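PDB 4FID: G protein alpha subunit from Entamoeba histolytica, which probably relays transmembrane receptor signals as the alpha subunit of a heterotrimeric G protein, through a cycle of GTP binding and hydrolysis. Local coordinates for residues 51-56 and 101-106; 119-122 and 127-130; 192-197 and 265-270. All coordinates share one frame; numbering follows the deposited sequence.

Contact 1: residues 51-56 and 101-106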
# COMPACT_ATOMS: atom_id res chain seq x y z
N THR A 51 -13.88 13.24 4.08
CA THR A 51 -14.59 12.18 3.38
C THR A 51 -14.52 10.84 4.12
O THR A 51 -15.52 10.13 4.19
CB THR A 51 -14.17 12.06 1.88
OG1 THR A 51 -12.85 11.51 1.76
CG2 THR A 51 -14.22 13.41 1.20
N CYS A 52 -13.36 10.50 4.68
CA CYS A 52 -13.22 9.28 5.49
C CYS A 52 -14.14 9.28 6.69
O CYS A 52 -14.58 8.22 7.12
CB CYS A 52 -11.79 9.11 6.00
SG CYS A 52 -10.55 8.52 4.82
N MSE A 53 -14.42 10.46 7.25
CA MSE A 53 -15.27 10.55 8.43
C MSE A 53 -16.75 10.57 8.06
O MSE A 53 -17.57 10.00 8.78
CB MSE A 53 -14.91 11.76 9.32
CG MSE A 53 -15.77 11.86 10.61
SE MSE A 53 -15.68 10.30 11.87
CE MSE A 53 -13.90 10.51 12.64
N ARG A 54 -17.08 11.21 6.94
CA ARG A 54 -18.44 11.09 6.38
C ARG A 54 -18.76 9.61 6.19
O ARG A 54 -19.84 9.16 6.56
CB ARG A 54 -18.57 11.83 5.04
CG ARG A 54 -18.57 13.34 5.17
CD ARG A 54 -18.61 14.02 3.82
NE ARG A 54 -18.69 15.48 3.98
CZ ARG A 54 -18.56 16.37 3.00
NH1 ARG A 54 -18.34 15.98 1.74
NH2 ARG A 54 -18.63 17.67 3.28
N THR A 55 -17.81 8.87 5.62
CA THR A 55 -17.95 7.42 5.41
C THR A 55 -18.36 6.69 6.68
O THR A 55 -19.29 5.89 6.66
CB THR A 55 -16.61 6.80 4.90
OG1 THR A 55 -16.26 7.37 3.63
CG2 THR A 55 -16.70 5.26 4.77
N LEU A 56 -17.65 6.94 7.78
CA LEU A 56 -17.96 6.28 9.05
C LEU A 56 -19.33 6.70 9.59
O LEU A 56 -20.09 5.85 10.06
CB LEU A 56 -16.86 6.53 10.11
CG LEU A 56 -15.57 5.70 10.05
CD1 LEU A 56 -14.42 6.28 10.91
CD2 LEU A 56 -15.86 4.28 10.46
N GLU A 101 -18.61 6.35 20.85
CA GLU A 101 -18.78 4.90 20.91
C GLU A 101 -19.28 4.28 19.61
O GLU A 101 -18.80 3.23 19.20
CB GLU A 101 -19.72 4.54 22.06
CG GLU A 101 -19.43 5.34 23.33
CD GLU A 101 -20.18 4.82 24.56
OE1 GLU A 101 -21.28 4.21 24.41
OE2 GLU A 101 -19.66 5.03 25.68
N GLY A 102 -20.23 4.94 18.95
CA GLY A 102 -20.86 4.37 17.77
C GLY A 102 -19.96 4.36 16.55
O GLY A 102 -20.01 3.45 15.72
N ILE A 103 -19.14 5.41 16.44
CA ILE A 103 -18.17 5.54 15.37
C ILE A 103 -17.07 4.48 15.54
O ILE A 103 -16.68 3.78 14.59
CB ILE A 103 -17.60 6.96 15.36
CG1 ILE A 103 -18.67 7.94 14.91
CG2 ILE A 103 -16.42 7.09 14.40
CD1 ILE A 103 -19.02 7.81 13.41
N GLN A 104 -16.60 4.34 16.77
CA GLN A 104 -15.60 3.33 17.07
C GLN A 104 -16.10 1.91 16.73
O GLN A 104 -15.39 1.13 16.10
CB GLN A 104 -15.18 3.45 18.54
CG GLN A 104 -13.74 3.04 18.80
CD GLN A 104 -12.75 3.78 17.91
OE1 GLN A 104 -12.95 4.93 17.55
NE2 GLN A 104 -11.66 3.10 17.56
N ALA A 105 -17.33 1.60 17.13
CA ALA A 105 -17.96 0.33 16.77
C ALA A 105 -18.04 0.12 15.25
O ALA A 105 -17.88 -1.01 14.74
CB ALA A 105 -19.36 0.25 17.39
N THR A 106 -18.30 1.20 14.52
CA THR A 106 -18.43 1.16 13.08
C THR A 106 -17.05 0.97 12.44
O THR A 106 -16.91 0.26 11.43
CB THR A 106 -19.06 2.46 12.55
OG1 THR A 106 -20.38 2.59 13.08
CG2 THR A 106 -19.10 2.47 11.03

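Contact 2: residues 119-122 and 127-130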
# COMPACT_ATOMS: atom_id res chain seq x y z
N ALA A 119 -7.33 6.28 7.24
CA ALA A 119 -8.37 6.95 8.01
C ALA A 119 -7.94 7.30 9.44
O ALA A 119 -7.92 8.48 9.82
CB ALA A 119 -9.65 6.14 8.02
N LYS A 120 -7.61 6.28 10.22
CA LYS A 120 -7.16 6.46 11.60
C LYS A 120 -5.98 7.43 11.69
O LYS A 120 -5.96 8.31 12.56
CB LYS A 120 -6.78 5.12 12.22
CG LYS A 120 -6.09 5.24 13.58
CD LYS A 120 -6.09 3.89 14.29
CE LYS A 120 -5.27 3.91 15.57
NZ LYS A 120 -5.28 2.58 16.26
N TYR A 121 -5.01 7.30 10.79
CA TYR A 121 -3.87 8.22 10.81
C TYR A 121 -4.36 9.65 10.64
O TYR A 121 -3.96 10.53 11.39
CB TYR A 121 -2.83 7.87 9.74
CG TYR A 121 -1.66 8.83 9.65
CD1 TYR A 121 -0.46 8.57 10.32
CD2 TYR A 121 -1.73 9.98 8.86
CE1 TYR A 121 0.62 9.44 10.22
CE2 TYR A 121 -0.65 10.86 8.76
CZ TYR A 121 0.53 10.58 9.44
OH TYR A 121 1.62 11.43 9.34
N LEU A 122 -5.23 9.89 9.67
CA LEU A 122 -5.75 11.24 9.46
C LEU A 122 -6.41 11.80 10.72
O LEU A 122 -6.09 12.89 11.14
CB LEU A 122 -6.68 11.32 8.24
CG LEU A 122 -5.92 11.09 6.93
CD1 LEU A 122 -6.80 11.09 5.64
CD2 LEU A 122 -4.80 12.09 6.84
N LYS A 127 -5.51 17.75 14.53
CA LYS A 127 -5.10 19.02 15.13
C LYS A 127 -4.02 19.69 14.28
O LYS A 127 -4.01 20.90 14.12
CB LYS A 127 -4.58 18.83 16.55
CG LYS A 127 -5.63 18.43 17.59
CD LYS A 127 -4.94 18.03 18.90
CE LYS A 127 -5.93 17.72 20.02
NZ LYS A 127 -5.24 17.17 21.24
N ARG A 128 -3.10 18.89 13.74
CA ARG A 128 -2.00 19.42 12.95
C ARG A 128 -2.35 19.65 11.47
O ARG A 128 -1.76 20.51 10.82
CB ARG A 128 -0.77 18.53 13.08
CG ARG A 128 0.45 19.02 12.29
CD ARG A 128 1.62 18.03 12.41
NE ARG A 128 1.18 16.67 12.09
CZ ARG A 128 1.31 16.08 10.91
NH1 ARG A 128 1.91 16.70 9.91
NH2 ARG A 128 0.84 14.86 10.74
N ILE A 129 -3.30 18.88 10.94
CA ILE A 129 -3.69 19.00 9.53
C ILE A 129 -4.63 20.18 9.32
O ILE A 129 -4.63 20.82 8.27
CB ILE A 129 -4.38 17.70 9.01
CG1 ILE A 129 -3.40 16.54 8.94
CG2 ILE A 129 -5.02 17.92 7.64
CD1 ILE A 129 -4.09 15.20 8.96
N ALA A 130 -5.41 20.47 10.36
CA ALA A 130 -6.44 21.50 10.28
C ALA A 130 -5.91 22.89 10.60
O ALA A 130 -6.69 23.84 10.65
CB ALA A 130 -7.59 21.16 11.19

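Contact 3: residues 192-197 and 265-270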
# COMPACT_ATOMS: atom_id res chain seq x y z
N THR A 192 2.06 -7.02 -3.58
CA THR A 192 0.67 -7.40 -3.40
C THR A 192 0.22 -7.19 -1.94
O THR A 192 1.00 -7.29 -0.99
CB THR A 192 0.39 -8.85 -3.88
OG1 THR A 192 -1.03 -9.09 -3.94
CG2 THR A 192 1.06 -9.88 -2.94
N SER A 193 -1.05 -6.87 -1.78
CA SER A 193 -1.62 -6.60 -0.48
C SER A 193 -2.10 -7.91 0.09
O SER A 193 -2.89 -8.62 -0.53
CB SER A 193 -2.80 -5.65 -0.64
OG SER A 193 -3.34 -5.28 0.62
N LEU A 194 -1.64 -8.24 1.30
CA LEU A 194 -2.12 -9.45 1.95
C LEU A 194 -3.54 -9.25 2.43
O LEU A 194 -4.31 -10.20 2.52
CB LEU A 194 -1.21 -9.82 3.12
CG LEU A 194 0.07 -10.58 2.76
CD1 LEU A 194 1.00 -10.66 3.95
CD2 LEU A 194 -0.31 -11.96 2.27
N ALA A 195 -3.90 -8.01 2.75
CA ALA A 195 -5.19 -7.79 3.38
C ALA A 195 -6.38 -7.85 2.41
O ALA A 195 -7.53 -7.66 2.82
CB ALA A 195 -5.19 -6.50 4.19
N GLU A 196 -6.11 -8.12 1.13
CA GLU A 196 -7.16 -8.16 0.12
C GLU A 196 -7.71 -9.56 -0.11
O GLU A 196 -8.51 -9.76 -1.03
CB GLU A 196 -6.65 -7.58 -1.22
CG GLU A 196 -5.68 -8.53 -1.97
CD GLU A 196 -5.20 -8.00 -3.34
OE1 GLU A 196 -5.32 -6.79 -3.63
OE2 GLU A 196 -4.69 -8.83 -4.12
N TYR A 197 -7.29 -10.53 0.70
CA TYR A 197 -7.74 -11.92 0.50
C TYR A 197 -9.26 -12.11 0.50
O TYR A 197 -9.76 -13.08 -0.04
CB TYR A 197 -7.10 -12.86 1.52
CG TYR A 197 -7.53 -12.59 2.94
CD1 TYR A 197 -8.68 -13.18 3.46
CD2 TYR A 197 -6.81 -11.72 3.75
CE1 TYR A 197 -9.08 -12.92 4.76
CE2 TYR A 197 -7.20 -11.46 5.04
CZ TYR A 197 -8.33 -12.06 5.54
OH TYR A 197 -8.71 -11.80 6.83
N MSE A 265 1.71 -18.38 9.12
CA MSE A 265 1.22 -19.52 8.36
C MSE A 265 0.23 -19.06 7.29
O MSE A 265 0.24 -19.60 6.16
CB MSE A 265 0.57 -20.54 9.29
CG MSE A 265 1.56 -21.32 10.15
SE MSE A 265 0.66 -22.81 11.06
CE MSE A 265 -0.73 -21.85 12.01
N GLY A 266 -0.60 -18.06 7.64
CA GLY A 266 -1.60 -17.54 6.71
C GLY A 266 -0.98 -16.79 5.54
O GLY A 266 -1.47 -16.83 4.41
N ALA A 267 0.12 -16.09 5.80
CA ALA A 267 0.76 -15.32 4.75
C ALA A 267 1.44 -16.27 3.79
O ALA A 267 1.48 -16.02 2.59
CB ALA A 267 1.75 -14.33 5.34
N GLN A 268 1.96 -17.37 4.33
CA GLN A 268 2.60 -18.42 3.52
C GLN A 268 1.60 -19.11 2.59
O GLN A 268 1.89 -19.41 1.42
CB GLN A 268 3.25 -19.45 4.43
CG GLN A 268 3.68 -20.73 3.74
CD GLN A 268 4.45 -21.66 4.69
OE1 GLN A 268 3.89 -22.23 5.64
NE2 GLN A 268 5.75 -21.80 4.43
N TYR A 269 0.41 -19.35 3.12
CA TYR A 269 -0.66 -19.96 2.35
C TYR A 269 -1.00 -19.09 1.14
O TYR A 269 -1.10 -19.56 0.02
CB TYR A 269 -1.85 -20.14 3.27
CG TYR A 269 -2.99 -20.93 2.68
CD1 TYR A 269 -3.99 -20.29 1.94
CD2 TYR A 269 -3.08 -22.32 2.86
CE1 TYR A 269 -5.03 -20.99 1.41
CE2 TYR A 269 -4.14 -23.03 2.34
CZ TYR A 269 -5.11 -22.36 1.61
OH TYR A 269 -6.17 -23.03 1.07
N ILE A 270 -1.17 -17.80 1.36
CA ILE A 270 -1.38 -16.88 0.27
C ILE A 270 -0.16 -16.83 -0.66
O ILE A 270 -0.28 -16.89 -1.88
CB ILE A 270 -1.78 -15.49 0.79
CG1 ILE A 270 -3.11 -15.60 1.55
CG2 ILE A 270 -1.91 -14.50 -0.36
CD1 ILE A 270 -3.48 -14.37 2.29

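Contact 1: residues 51-56 and 101-106
Leu56 meets both Ile103 and Thr106, and its two methyl branches divide the work. CD1 lies 4.1 Å from CG2 of Ile103, and CD2 lies 3.8 Å from CG2 of Thr106. Toward Ile103 the leucine side chain runs at a slant; toward Thr106 the two side chains pass alongside each other in opposite senses. Ile103 uses both of its branches as well: CD1 rests over the leucine backbone, 4.0 Å from Leu56 C, whereas CG2 is also 4.2 Å from SE of Met53, a selenomethionine. Met53 starts out with CG opposite the backbone nitrogen (chi1 -178°) and then bends at its next two torsions, which brings the selenium to the isoleucine although the CB does not point at it.

The two segments belong to helix 42-62, the long central helix of the all-helical domain of G-alpha subunits, and to helix 101-108, which crosses it almost perpendicularly: the local axes make 94° and come within 10.8 Å. No hydrogen bond joins them; the side-chain contacts are between methyl, methylene and selenium groups, with Leu56 O lying against methyls, and all four touching residues are buried.

The Thr106 hydroxyl is turned back on its own helix, OG1 donating to Gly102 O at 2.8 Å, on the face of that carbonyl plane opposite to the one used by Thr106 N. The same first torsion (chi1 -63°) that sets OG1 beside the backbone nitrogen puts CG2 opposite it, 3.7 Å from Leu56 O. Phe123 of helix 119-124 touches both Met53 and Leu56, and Leu97 and Trp98 of helix 90-99 pack on Met53.

Contact 2: residues 119-122 and 127-130
The phenol ring of Tyr121 and the guanidinium of Arg128 are turned 75° against each other and approach obliquely, the nearest atoms being Tyr121 OH and Arg128 NH2 at 3.8 Å. That pair is not hydrogen-bonded; the two groups are related through a shared acid. Asp140 accepts a hydrogen bond from Tyr121 OH on its OD1 and forms a salt bridge to Arg128 NH1 through OD2, while Arg128 NH2 is bonded to Asn125 OD1. With both ends of the guanidinium held, its rotation is probably well restricted, and the carboxylate would be expected to offset the arginine charge. The ring of Tyr121 also stacks with that of His143, a residue that binds GDP, so the tyrosine stands in the second shell of the nucleotide, its side chain about 8 Å from the bound GDP at the nearest atoms. Arg128 reaches the tyrosine by an extended start and a bend at chi3 (51°).

Next to this polar pair lies an apolar one. CD1 of Ile129 is 3.8 Å from CD2 of Leu122 and equally 3.8 Å from Leu122 O, the two side chains crossing at about a right angle.

Only four residues separate the segments, so the contact spans the short break between helix 119-124 and helix 126-129, where Asn125 also bonds Tyr121 O through ND2. The apolar pair faces the central helix 42-62, where Leu122 packs on Ile45, Asn48 and Val49, and Ile129 on Cys46; Tyr134, in a loop, touches both Arg128 and Ile129.

Contact 3: residues 192-197 and 265-270
Apolar packing of a helix against the chain continuing from strand 187-193 joins these segments, Leu194 and Tyr197 meeting Ala267 and Ile270 in the Ras-like domain, a P-loop nucleotide-binding fold. Strand 187-193 runs parallel to strand 230-236 in the mixed sheet, and from there the chain brings Leu194 and Tyr197 against helix 263-275. The evidence is geometric: no hydrogen bond crosses, the four touching residues are buried, and the closest alpha carbons are those of Leu194 and Ala267, 7.1 Å apart.

Leu194 straddles two residues of the helix. Its CD1 lies 4.0 Å from Ala267 CB, while CD2 sits between the branches of Ile270, 4.0 Å from both CD1 and CG2 of that isoleucine. Phe241 of helix 238-247 touches both Leu194 and Ile270 and adds a third wall to the cluster. Leu194 also nears Met238, a predicted GTP-binding residue.

Tyr197 carries CG between the backbone nitrogen and the carbonyl carbon (chi1 65°), which swings the phenol away from the helix; its OH bonds to Val248 O, and Leu194 O lies at the ring edge, in plane. The atom nearest helix 263-275 is its CB, 4.0 Å from Ile270 CD1.

Along the chain the three contacts come in series, each closing before the next opens. Contacts 1 and 2 both lie in the all-helical domain, their centres 14 Å apart, and both involve helix 42-62: contact 1 directly, and contact 2 by packing on its earlier residues. They touch where Cys52 SG lies 4.1 Å from Ala119 CB. Contact 3 belongs to the Ras-like domain, with its centre 27 Å from that of contact 1 and 29 Å from that of contact 2, and touches neither. Contacts 2 and 3 lie on opposite sides of the chain's centre, and both come within about 9 Å of GDP, consistent with a nucleotide held between the two domains.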